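Local coordinates for capsular polysaccharide export system protein KpsC (Thermosulfurimonas dismutans, PDB 6MGB) that probably transfers Kdo in beta-2,4 linkage while building the glycolipid anchor of bacterial capsules, and binds CMP in a cleft of its GT-B-like fold, at residues 252-257 / 290-295; 266-269 / 273-276. All blocks are in the same frame, centred on the assembly; numbering follows the deposited sequence.

Overall arrangement
From the N terminus the chain first builds most of a mixed sheet, then passes through helix 120-135 into the parallel sheet that begins with strand 158-162. Helix 248-255, at the CMP pocket, supplies the first half of contact 1. Strand 259-262 follows, and the loop after it turns at 266-269 and comes back at 273-276, closing contact 2 and fastening the loop to edge strand 275-276 of the parallel sheet. Only afterwards does helix 289-299 close contact 1, so the small loop lies within the larger one; this helix leads back to strands 302-305 and 310-312 of the mixed sheet. The contacts meet directly: Leu254 and Leu292 both pack against Leu273.

Contact 1. Residues 252-257 / 290-295. With C5P (cytidine-5'-monophosphate), chain D.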
loop_
_atom_site.group_PDB
_atom_site.type_symbol
_atom_site.label_atom_id
_atom_site.label_comp_id
_atom_site.label_asym_id
_atom_site.label_seq_id
_atom_site.Cartn_x
_atom_site.Cartn_y
_atom_site.Cartn_z
ATOM N N GLU A 252 -5.278 -4.415 5.003
ATOM C CA GLU A 252 -5.927 -3.896 6.202
ATOM C C GLU A 252 -6.998 -4.859 6.698
ATOM O O GLU A 252 -7.181 -5.030 7.909
ATOM C CB GLU A 252 -6.514 -2.514 5.919
ATOM C CG GLU A 252 -5.444 -1.463 5.682
ATOM C CD GLU A 252 -6.008 -0.097 5.356
ATOM O OE1 GLU A 252 -7.232 0.013 5.133
ATOM O OE2 GLU A 252 -5.219 0.871 5.321
ATOM N N GLY A 253 -7.706 -5.512 5.774
ATOM C CA GLY A 253 -8.633 -6.558 6.172
ATOM C C GLY A 253 -7.923 -7.777 6.730
ATOM O O GLY A 253 -8.361 -8.364 7.724
ATOM N N LEU A 254 -6.814 -8.174 6.103
ATOM C CA LEU A 254 -6.034 -9.299 6.612
ATOM C C LEU A 254 -5.542 -9.023 8.029
ATOM O O LEU A 254 -5.548 -9.917 8.883
ATOM C CB LEU A 254 -4.855 -9.576 5.677
ATOM C CG LEU A 254 -4.286 -10.995 5.632
ATOM C CD1 LEU A 254 -5.300 -11.979 5.072
ATOM C CD2 LEU A 254 -3.016 -11.015 4.797
ATOM N N MET A 255 -5.118 -7.785 8.297
ATOM C CA MET A 255 -4.654 -7.426 9.632
ATOM C C MET A 255 -5.752 -7.586 10.675
ATOM O O MET A 255 -5.456 -7.786 11.859
ATOM C CB MET A 255 -4.127 -5.991 9.627
ATOM C CG MET A 255 -2.815 -5.828 8.868
ATOM S SD MET A 255 -2.430 -4.113 8.455
ATOM C CE MET A 255 -2.429 -3.358 10.080
ATOM N N LEU A 256 -7.015 -7.504 10.263
ATOM C CA LEU A 256 -8.144 -7.712 11.159
ATOM C C LEU A 256 -8.629 -9.157 11.163
ATOM O O LEU A 256 -9.673 -9.446 11.758
ATOM C CB LEU A 256 -9.297 -6.776 10.782
ATOM C CG LEU A 256 -8.992 -5.275 10.823
ATOM C CD1 LEU A 256 -10.164 -4.480 10.272
ATOM C CD2 LEU A 256 -8.661 -4.821 12.236
ATOM N N GLY A 257 -7.902 -10.066 10.515
ATOM C CA GLY A 257 -8.262 -11.471 10.533
ATOM C C GLY A 257 -9.373 -11.867 9.588
ATOM O O GLY A 257 -9.962 -12.938 9.761
ATOM N N LEU A 290 1.530 -11.899 11.412
ATOM C CA LEU A 290 2.433 -11.068 12.199
ATOM C C LEU A 290 3.762 -10.869 11.481
ATOM O O LEU A 290 4.308 -9.761 11.468
ATOM C CB LEU A 290 2.652 -11.692 13.576
ATOM C CG LEU A 290 3.399 -10.820 14.587
ATOM C CD1 LEU A 290 2.591 -9.577 14.930
ATOM C CD2 LEU A 290 3.718 -11.611 15.844
ATOM N N GLU A 291 4.292 -11.927 10.865
ATOM C CA GLU A 291 5.556 -11.801 10.144
ATOM C C GLU A 291 5.406 -10.893 8.932
ATOM O O GLU A 291 6.255 -10.029 8.688
ATOM C CB GLU A 291 6.061 -13.181 9.721
ATOM C CG GLU A 291 6.580 -14.032 10.870
ATOM C CD GLU A 291 6.933 -15.443 10.438
ATOM O OE1 GLU A 291 6.435 -15.888 9.381
ATOM O OE2 GLU A 291 7.708 -16.107 11.155
ATOM N N LEU A 292 4.332 -11.075 8.163
ATOM C CA LEU A 292 4.081 -10.216 7.012
ATOM C C LEU A 292 3.942 -8.761 7.443
ATOM O O LEU A 292 4.522 -7.858 6.830
ATOM C CB LEU A 292 2.823 -10.692 6.286
ATOM C CG LEU A 292 2.342 -9.885 5.080
ATOM C CD1 LEU A 292 3.461 -9.652 4.084
ATOM C CD2 LEU A 292 1.188 -10.615 4.419
ATOM N N PHE A 293 3.179 -8.520 8.510
ATOM C CA PHE A 293 3.009 -7.163 9.016
ATOM C C PHE A 293 4.334 -6.570 9.481
ATOM O O PHE A 293 4.626 -5.398 9.215
ATOM C CB PHE A 293 1.989 -7.169 10.156
ATOM C CG PHE A 293 1.896 -5.868 10.898
ATOM C CD1 PHE A 293 1.117 -4.833 10.412
ATOM C CD2 PHE A 293 2.583 -5.685 12.087
ATOM C CE1 PHE A 293 1.031 -3.638 11.095
ATOM C CE2 PHE A 293 2.498 -4.491 12.775
ATOM C CZ PHE A 293 1.723 -3.466 12.280
ATOM N N ALA A 294 5.152 -7.362 10.180
ATOM C CA ALA A 294 6.423 -6.855 10.688
ATOM C C ALA A 294 7.310 -6.354 9.553
ATOM O O ALA A 294 7.855 -5.247 9.615
ATOM C CB ALA A 294 7.138 -7.944 11.487
ATOM N N ALA A 295 7.469 -7.160 8.503
ATOM C CA ALA A 295 8.298 -6.744 7.378
ATOM C C ALA A 295 7.670 -5.572 6.631
ATOM O O ALA A 295 8.350 -4.592 6.304
ATOM C CB ALA A 295 8.521 -7.923 6.431
HETATM O O3P C5P D . -4.203 0.467 -2.506
HETATM P P C5P D . -5.325 1.474 -2.617
HETATM O O1P C5P D . -6.490 0.833 -3.364
HETATM O O2P C5P D . -5.025 2.820 -3.247
HETATM O "O5'" C5P D . -5.817 1.730 -1.127
HETATM C "C5'" C5P D . -5.175 2.675 -0.284
HETATM C "C4'" C5P D . -5.917 2.815 1.020
HETATM O "O4'" C5P D . -7.152 3.540 0.788
HETATM C "C3'" C5P D . -6.364 1.508 1.659
HETATM O "O3'" C5P D . -5.346 0.904 2.438
HETATM C "C2'" C5P D . -7.581 1.925 2.477
HETATM O "O2'" C5P D . -7.195 2.494 3.719
HETATM C "C1'" C5P D . -8.186 3.019 1.596
HETATM N N1 C5P D . -9.251 2.493 0.710
HETATM C C2 C5P D . -10.694 2.693 1.058
HETATM N N3 C5P D . -11.767 2.155 0.149
HETATM C C4 C5P D . -11.413 1.442 -1.075
HETATM C C5 C5P D . -9.976 1.244 -1.421
HETATM C C6 C5P D . -8.905 1.782 -0.512
HETATM O O2 C5P D . -10.988 3.269 2.047
HETATM N N4 C5P D . -12.453 0.918 -1.955
#
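Met255 and Leu254, neighbours near the end of helix 248-255, reach toward Phe293 and Leu292 of helix 289-299. From CB, the methionine chain leaves with CG anti to its own carbonyl carbon (chi1 -70°), runs nearly straight to the sulfur and then bends at chi3 (58°). CB and CG serve as the stalk. Met255 SD approaches the ring obliquely, 4.1 Å from Phe293 CD1, and makes a Met-aromatic contact at 5.3 Å from the sulfur to the centroid of the Phe293 ring. The terminal CE goes further, to 3.6 Å from Phe293 CE1. The two side chains cross at about a right angle; a flexible thioether suits this place because it can bend to meet a rigid ring. Leu254 adds a second, lighter touch, its CD2 lying 4.2 Å from CD2 of Leu292, methyl against methyl. Beyond Met255 the helix ends in a Schellman motif, where Gly257 takes the positive phi that glycine accepts readily. One turn earlier Glu252 faces the ligand instead: its OE1 accepts a 2.9 Å hydrogen bond from O2' of CMP, and its OE2 a weak one from O3' of CMP. A carboxylate suits a ribose diol, since its two oxygens can receive both hydroxyls. Ser247, Gln248, Asp163, His202 and Lys200 also hydrogen-bond the nucleotide. The helix thus has two chemistries, polar where Glu252 recognises the sugar and apolar where it meets helix 289-299, where the buried packing probably rests on shape and dispersion, with the sulfur-aromatic contact adding to it.

Contact 2. Residues 266-269 / 273-276; sequences PFYA and LTRD
Tyr268 and Thr274 meet because each points its first side-chain group between the backbone N and the carbonyl carbon: Tyr268 CG at chi1 54° and Thr274 OG1 at chi1 49°. The threonine methyl CG2 is thereby placed at the edge of the tyrosine ring, near its plane, 4.1 Å from Tyr268 CD2. Its hydroxyl, on the other branch, donates a 2.6 Å bond from Thr274 OG1 to Asp276 OD1, meeting the syn side of the carboxylate somewhat out of its plane. Ala269, last residue of a type I turn from Pro266, packs against Thr274 and Asp276, its CB 3.6 Å from Asp276 OD1; the small methyl allows the close approach. One water joins the segments, donating hydrogen bonds to Tyr268 O (2.8 Å) and to Thr274 OG1, and accepting from Leu273 N. Threonine suits the place, with a methyl for the ring edge and a hydroxyl that can donate to the carboxylate while accepting from the water. A leucine in place of Asp276 would probably leave the Thr274 hydroxyl without its carboxylate acceptor, and Gly270 N without its weak bond to OD2. Pro266 CG lies over one face of the Tyr268 ring, and the phenol OH bonds to the backbone O of Ser247, a CMP-binding residue. Strand 275-276 pairs through Arg275 with strand 259-262 at the sheet edge, while Tyr268 and Leu273 touch Leu292 of helix 289-299 and Thr274 rests on Leu254 of helix 248-255.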
loop_
_atom_site.group_PDB
_atom_site.type_symbol
_atom_site.label_atom_id
_atom_site.label_comp_id
_atom_site.label_asym_id
_atom_site.label_seq_id
_atom_site.Cartn_x
_atom_site.Cartn_y
_atom_site.Cartn_z
ATOM N N PRO A 266 -1.149 -8.753 -5.203
ATOM C CA PRO A 266 -0.569 -7.634 -4.446
ATOM C C PRO A 266 0.578 -8.066 -3.543
ATOM O O PRO A 266 0.924 -9.249 -3.491
ATOM C CB PRO A 266 -1.761 -7.107 -3.637
ATOM C CG PRO A 266 -2.670 -8.281 -3.499
ATOM C CD PRO A 266 -2.528 -9.051 -4.781
ATOM N N PHE A 267 1.168 -7.117 -2.813
ATOM C CA PHE A 267 2.381 -7.414 -2.058
ATOM C C PHE A 267 2.136 -8.456 -0.976
ATOM O O PHE A 267 3.063 -9.174 -0.586
ATOM C CB PHE A 267 2.946 -6.130 -1.444
ATOM C CG PHE A 267 2.072 -5.519 -0.381
ATOM C CD1 PHE A 267 2.254 -5.840 0.955
ATOM C CD2 PHE A 267 1.079 -4.612 -0.716
ATOM C CE1 PHE A 267 1.459 -5.275 1.936
ATOM C CE2 PHE A 267 0.282 -4.044 0.263
ATOM C CZ PHE A 267 0.474 -4.378 1.590
ATOM N N TYR A 268 0.903 -8.563 -0.489
ATOM C CA TYR A 268 0.567 -9.459 0.608
ATOM C C TYR A 268 -0.005 -10.790 0.139
ATOM O O TYR A 268 -0.310 -11.646 0.976
ATOM C CB TYR A 268 -0.432 -8.779 1.551
ATOM C CG TYR A 268 -1.660 -8.263 0.849
ATOM C CD1 TYR A 268 -1.692 -6.977 0.326
ATOM C CD2 TYR A 268 -2.782 -9.062 0.694
ATOM C CE1 TYR A 268 -2.812 -6.500 -0.323
ATOM C CE2 TYR A 268 -3.905 -8.597 0.047
ATOM C CZ TYR A 268 -3.915 -7.313 -0.462
ATOM O OH TYR A 268 -5.029 -6.839 -1.112
ATOM N N ALA A 269 -0.166 -10.983 -1.165
ATOM C CA ALA A 269 -0.676 -12.234 -1.700
ATOM C C ALA A 269 0.470 -13.204 -1.973
ATOM O O ALA A 269 1.632 -12.813 -2.106
ATOM C CB ALA A 269 -1.466 -11.986 -2.986
ATOM N N LEU A 273 -1.581 -16.641 3.148
ATOM C CA LEU A 273 -2.580 -16.001 3.994
ATOM C C LEU A 273 -3.835 -15.591 3.235
ATOM O O LEU A 273 -4.809 -15.165 3.866
ATOM C CB LEU A 273 -1.975 -14.764 4.671
ATOM C CG LEU A 273 -0.790 -15.034 5.601
ATOM C CD1 LEU A 273 -0.159 -13.729 6.055
ATOM C CD2 LEU A 273 -1.228 -15.861 6.801
ATOM N N THR A 274 -3.838 -15.713 1.911
ATOM C CA THR A 274 -4.934 -15.248 1.079
ATOM C C THR A 274 -5.391 -16.365 0.154
ATOM O O THR A 274 -4.669 -17.333 -0.094
ATOM C CB THR A 274 -4.517 -14.032 0.243
ATOM O OG1 THR A 274 -3.273 -14.312 -0.411
ATOM C CG2 THR A 274 -4.363 -12.799 1.120
ATOM N N ARG A 275 -6.606 -16.215 -0.362
ATOM C CA ARG A 275 -7.117 -17.092 -1.407
ATOM C C ARG A 275 -6.783 -16.442 -2.743
ATOM O O ARG A 275 -7.382 -15.428 -3.116
ATOM C CB ARG A 275 -8.616 -17.314 -1.238
ATOM C CG ARG A 275 -9.033 -17.401 0.219
ATOM C CD ARG A 275 -10.352 -18.119 0.397
ATOM N NE ARG A 275 -10.286 -19.509 -0.043
ATOM C CZ ARG A 275 -11.220 -20.419 0.209
ATOM N NH1 ARG A 275 -12.301 -20.092 0.905
ATOM N NH2 ARG A 275 -11.075 -21.660 -0.235
ATOM N N ASP A 276 -5.820 -17.017 -3.456
ATOM C CA ASP A 276 -5.195 -16.366 -4.600
ATOM C C ASP A 276 -5.724 -16.950 -5.903
ATOM O O ASP A 276 -5.723 -18.173 -6.089
ATOM C CB ASP A 276 -3.674 -16.520 -4.543
ATOM C CG ASP A 276 -3.057 -15.794 -3.366
ATOM O OD1 ASP A 276 -3.648 -14.795 -2.908
ATOM O OD2 ASP A 276 -1.978 -16.222 -2.901
HETATM O O HOH W 1 -0.700 -14.379 1.191
#